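Local coordinates for protein HTH-type transcriptional regulator LysG (Mycobacterium tuberculosis, PDB 3ISP) that binds DNA as a homodimeric LysR-type transcriptional regulator and probably activates expression of the exporter LysE while repressing its own, at residues 99-103 and 104-108; 192-196 and 197-201. One frame throughout, in Å; residues are numbered along the deposited sequence.

Interaction 1: 99-103 and 104-108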
loop_
_atom_site.group_PDB
_atom_site.type_symbol
_atom_site.label_atom_id
_atom_site.label_comp_id
_atom_site.label_asym_id
_atom_site.label_seq_id
_atom_site.Cartn_x
_atom_site.Cartn_y
_atom_site.Cartn_z
ATOM N N ILE A 99 11.854 -1.553 22.558
ATOM C CA ILE A 99 11.131 -0.304 22.567
ATOM C C ILE A 99 11.341 0.485 21.291
ATOM O O ILE A 99 12.445 0.554 20.765
ATOM C CB ILE A 99 11.431 0.534 23.838
ATOM C CG1 ILE A 99 12.870 0.995 23.881
ATOM C CG2 ILE A 99 11.164 -0.289 25.098
ATOM C CD1 ILE A 99 13.401 0.988 25.304
ATOM N N ALA A 100 10.256 1.049 20.779
ATOM C CA ALA A 100 10.325 1.922 19.624
ATOM C C ALA A 100 10.742 3.347 20.039
ATOM O O ALA A 100 10.383 3.811 21.123
ATOM C CB ALA A 100 8.983 1.928 18.913
ATOM N N VAL A 101 11.505 4.031 19.185
ATOM C CA VAL A 101 11.911 5.418 19.433
ATOM C C VAL A 101 12.033 6.232 18.140
ATOM O O VAL A 101 12.785 5.855 17.252
ATOM C CB VAL A 101 13.276 5.482 20.141
ATOM C CG1 VAL A 101 13.669 6.914 20.405
ATOM C CG2 VAL A 101 13.242 4.707 21.441
ATOM N N ASN A 102 11.305 7.345 18.038
ATOM C CA ASN A 102 11.426 8.238 16.885
ATOM C C ASN A 102 12.836 8.805 16.748
ATOM O O ASN A 102 13.482 9.133 17.748
ATOM C CB ASN A 102 10.400 9.372 16.929
ATOM C CG ASN A 102 10.624 10.327 18.094
ATOM O OD1 ASN A 102 10.530 11.543 17.947
ATOM N ND2 ASN A 102 10.913 9.777 19.259
ATOM N N ALA A 103 13.297 8.922 15.500
ATOM C CA ALA A 103 14.679 9.296 15.179
ATOM C C ALA A 103 15.175 10.513 15.944
ATOM O O ALA A 103 16.266 10.507 16.492
ATOM C CB ALA A 103 14.821 9.531 13.677
ATOM N N ASP A 104 14.363 11.563 15.953
ATOM C CA ASP A 104 14.694 12.810 16.634
ATOM C C ASP A 104 14.894 12.665 18.149
ATOM O O ASP A 104 15.688 13.397 18.741
ATOM C CB ASP A 104 13.639 13.873 16.324
ATOM C CG ASP A 104 13.774 14.426 14.919
ATOM O OD1 ASP A 104 14.878 14.287 14.334
ATOM O OD2 ASP A 104 12.780 15.000 14.408
ATOM N N SER A 105 14.200 11.724 18.777
ATOM C CA SER A 105 14.421 11.504 20.204
ATOM C C SER A 105 15.706 10.751 20.481
ATOM O O SER A 105 16.379 11.017 21.475
ATOM C CB SER A 105 13.241 10.789 20.859
ATOM O OG SER A 105 12.064 11.580 20.804
ATOM N N MET A 106 16.045 9.804 19.612
ATOM C CA MET A 106 17.237 8.996 19.837
ATOM C C MET A 106 18.497 9.848 19.712
ATOM O O MET A 106 19.480 9.620 20.405
ATOM C CB MET A 106 17.292 7.788 18.889
ATOM C CG MET A 106 18.603 6.993 18.958
ATOM S SD MET A 106 18.958 6.228 20.561
ATOM C CE MET A 106 17.644 5.070 20.628
ATOM N N ALA A 107 18.463 10.838 18.836
ATOM C CA ALA A 107 19.642 11.658 18.616
ATOM C C ALA A 107 19.813 12.712 19.702
ATOM O O ALA A 107 20.903 13.256 19.888
ATOM C CB ALA A 107 19.593 12.310 17.250
ATOM N N THR A 108 18.739 13.016 20.411
ATOM C CA THR A 108 18.824 14.054 21.417
ATOM C C THR A 108 18.736 13.473 22.820
ATOM O O THR A 108 19.709 12.932 23.341
ATOM C CB THR A 108 17.769 15.137 21.197
ATOM O OG1 THR A 108 16.466 14.547 21.218
ATOM C CG2 THR A 108 17.976 15.798 19.851
#

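Interaction 2: 192-196 and 197-201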
loop_
_atom_site.group_PDB
_atom_site.type_symbol
_atom_site.label_atom_id
_atom_site.label_comp_id
_atom_site.label_asym_id
_atom_site.label_seq_id
_atom_site.Cartn_x
_atom_site.Cartn_y
_atom_site.Cartn_z
ATOM N N SER A 192 13.794 23.257 0.222
ATOM C CA SER A 192 13.623 22.763 1.589
ATOM C C SER A 192 14.122 21.324 1.707
ATOM O O SER A 192 14.329 20.642 0.710
ATOM C CB SER A 192 12.167 22.874 2.058
ATOM O OG SER A 192 11.351 21.900 1.433
ATOM N N LEU A 193 14.330 20.874 2.935
ATOM C CA LEU A 193 14.671 19.486 3.188
ATOM C C LEU A 193 13.468 18.703 3.724
ATOM O O LEU A 193 12.343 19.206 3.783
ATOM C CB LEU A 193 15.801 19.411 4.200
ATOM C CG LEU A 193 17.064 20.184 3.875
ATOM C CD1 LEU A 193 18.119 19.889 4.924
ATOM C CD2 LEU A 193 17.539 19.808 2.484
ATOM N N ALA A 194 13.735 17.470 4.126
ATOM C CA ALA A 194 12.721 16.577 4.654
ATOM C C ALA A 194 13.297 15.167 4.738
ATOM O O ALA A 194 14.174 14.801 3.956
ATOM C CB ALA A 194 11.482 16.595 3.782
ATOM N N TRP A 195 12.804 14.383 5.688
ATOM C CA TRP A 195 13.247 13.007 5.829
ATOM C C TRP A 195 12.654 12.135 4.742
ATOM O O TRP A 195 13.279 11.172 4.296
ATOM C CB TRP A 195 12.873 12.459 7.208
ATOM C CG TRP A 195 13.830 12.890 8.247
ATOM C CD1 TRP A 195 14.174 14.178 8.569
ATOM C CD2 TRP A 195 14.593 12.043 9.102
ATOM N NE1 TRP A 195 15.114 14.178 9.575
ATOM C CE2 TRP A 195 15.388 12.879 9.920
ATOM C CE3 TRP A 195 14.689 10.662 9.254
ATOM C CZ2 TRP A 195 16.253 12.375 10.878
ATOM C CZ3 TRP A 195 15.561 10.163 10.206
ATOM C CH2 TRP A 195 16.329 11.020 11.009
ATOM N N ASN A 196 11.444 12.486 4.324
ATOM C CA ASN A 196 10.723 11.739 3.298
ATOM C C ASN A 196 9.354 12.361 3.055
ATOM O O ASN A 196 9.075 13.453 3.546
ATOM C CB ASN A 196 10.589 10.268 3.696
ATOM C CG ASN A 196 9.915 10.092 5.031
ATOM O OD1 ASN A 196 8.771 10.504 5.224
ATOM N ND2 ASN A 196 10.618 9.479 5.965
ATOM N N ARG A 197 8.494 11.676 2.312
ATOM C CA ARG A 197 7.199 12.260 1.947
ATOM C C ARG A 197 6.272 12.437 3.149
ATOM O O ARG A 197 5.539 13.423 3.236
ATOM C CB ARG A 197 6.501 11.440 0.854
ATOM C CG ARG A 197 7.444 10.800 -0.154
ATOM C CD ARG A 197 8.567 11.729 -0.543
ATOM N NE ARG A 197 9.547 11.035 -1.366
ATOM C CZ ARG A 197 9.513 11.006 -2.695
ATOM N NH1 ARG A 197 8.543 11.637 -3.346
ATOM N NH2 ARG A 197 10.450 10.349 -3.372
ATOM N N ASP A 198 6.318 11.488 4.080
ATOM C CA ASP A 198 5.453 11.536 5.258
ATOM C C ASP A 198 5.901 12.596 6.280
ATOM O O ASP A 198 5.156 12.942 7.209
ATOM C CB ASP A 198 5.346 10.147 5.913
ATOM C CG ASP A 198 5.007 9.045 4.907
ATOM O OD1 ASP A 198 4.464 9.365 3.816
ATOM O OD2 ASP A 198 5.293 7.859 5.208
ATOM N N ASP A 199 7.116 13.111 6.112
ATOM C CA ASP A 199 7.604 14.184 6.970
ATOM C C ASP A 199 6.802 15.450 6.736
ATOM O O ASP A 199 6.824 16.017 5.645
ATOM C CB ASP A 199 9.079 14.464 6.722
ATOM C CG ASP A 199 9.648 15.438 7.721
ATOM O OD1 ASP A 199 8.922 15.757 8.694
ATOM O OD2 ASP A 199 10.812 15.882 7.533
ATOM N N GLY A 200 6.084 15.890 7.761
ATOM C CA GLY A 200 5.225 17.044 7.622
ATOM C C GLY A 200 5.791 18.240 8.353
ATOM O O GLY A 200 5.231 19.338 8.291
ATOM N N LEU A 201 6.903 18.023 9.049
ATOM C CA LEU A 201 7.519 19.062 9.864
ATOM C C LEU A 201 7.682 20.401 9.143
ATOM O O LEU A 201 7.242 21.426 9.640
ATOM C CB LEU A 201 8.852 18.574 10.426
ATOM C CG LEU A 201 8.815 18.199 11.908
ATOM C CD1 LEU A 201 7.378 18.037 12.365
ATOM C CD2 LEU A 201 9.606 16.934 12.170
#

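Interaction 1: 99-103 and 104-108
Asn102 and Ser105 face each other across the start of helix 103-107, the amide ND2 of Asn102 lying 2.6 Å from OG of Ser105 in a weak hydrogen bond. Asn102 holds the N-cap position. Its CG sits between the backbone N and the carbonyl carbon (chi1 66°), which swings the amide over the first turn, where its NH2 group meets the Ser105 hydroxyl. The carbonyl O of Asn102 takes two backbone donors: Met106 N at 3.2 Å, in the carbonyl plane, and Ser105 N at 2.9 Å, well above that plane. In the next step of the helix, Ala107 N bonds to Ala103 O at 3.2 Å. This is the strand-to-helix passage of a beta-alpha-beta unit, in which strand 95-101 leads through the short helix to strand 120-126 in the LysR substrate-binding domain. On the strand side of the turn the contact is apolar. The CB bond of Val101 points toward the helix, and CG1, anti to the backbone N (chi1 -179°), packs alongside CB of Met106 at 4.0 Å and near CB of Ser105 at 3.9 Å. Met106 also packs against Val124 and Ile126 of strand 120-126. Just past Ala107, Thr108 OG1 donates to Asp104 O at 2.8 Å, while the carboxylate of Asp104 is engaged through OD2 by Tyr165 OH.

Interaction 2: 192-196 and 197-201
The backbone reverses through a type I beta turn at 196-199, closed by Asp199 N bonding to Asn196 O at 3.2 Å. Asp199 spans the bend with its carboxylate. With CG anti to the backbone N (chi1 -172°), the group extends back to Trp195, whose backbone N donates to OD2 at 3.1 Å in a nearly straight bond (169°). The approach is on the anti side of that oxygen, slightly tilted from the carboxylate plane. The same OD2 lies near CA of Ala194 and 3.9 Å from CD1 of Trp195, and the indole and carboxylate planes are almost perpendicular, 86° apart. The other oxygen, OD1, accepts from Leu201 N at 3.1 Å, from above the carboxylate plane; this is a capping bond at the turn leading into helix 201-210, so the two oxygens of one carboxylate tie the preceding loop to the helix start. The loop belongs to the LysR substrate-binding domain and runs from helix 171-177 to helix 201-210. Asn196 folds OD1 over the turn, where it accepts weak bonds from Asp198 N at 2.9 Å, forming a weak Asx turn, and from Asp199 N at 3.2 Å. Ahead of the turn, the Trp195 ring meets that of Phe227 on helix 224-232. Arg197 carries its guanidinium group to the second subunit, where NH2 forms a salt bridge with Asp123 of that subunit and lies close to its Arg125.

Interaction 1 comes first along the chain and interaction 2 follows in series, with centres about 17 Å apart; both fall in the LysR substrate-binding domain. Interaction 1 sits at the end of strand 95-101, an inner strand of the mixed six-stranded sheet, whereas interaction 2 is a surface loop before helix 201-210. The indole of Trp195 bridges them: its CH2 lies 3.4 Å from CB of Ala103. Each also reaches the second subunit. Met106 and Ala107 pack on its Glu225, while Asp123, the partner of Arg197, lies on its strand 120-126, the neighbour of 95-101 in the sheet, so the loop of one subunit meets the outermost strand of the other.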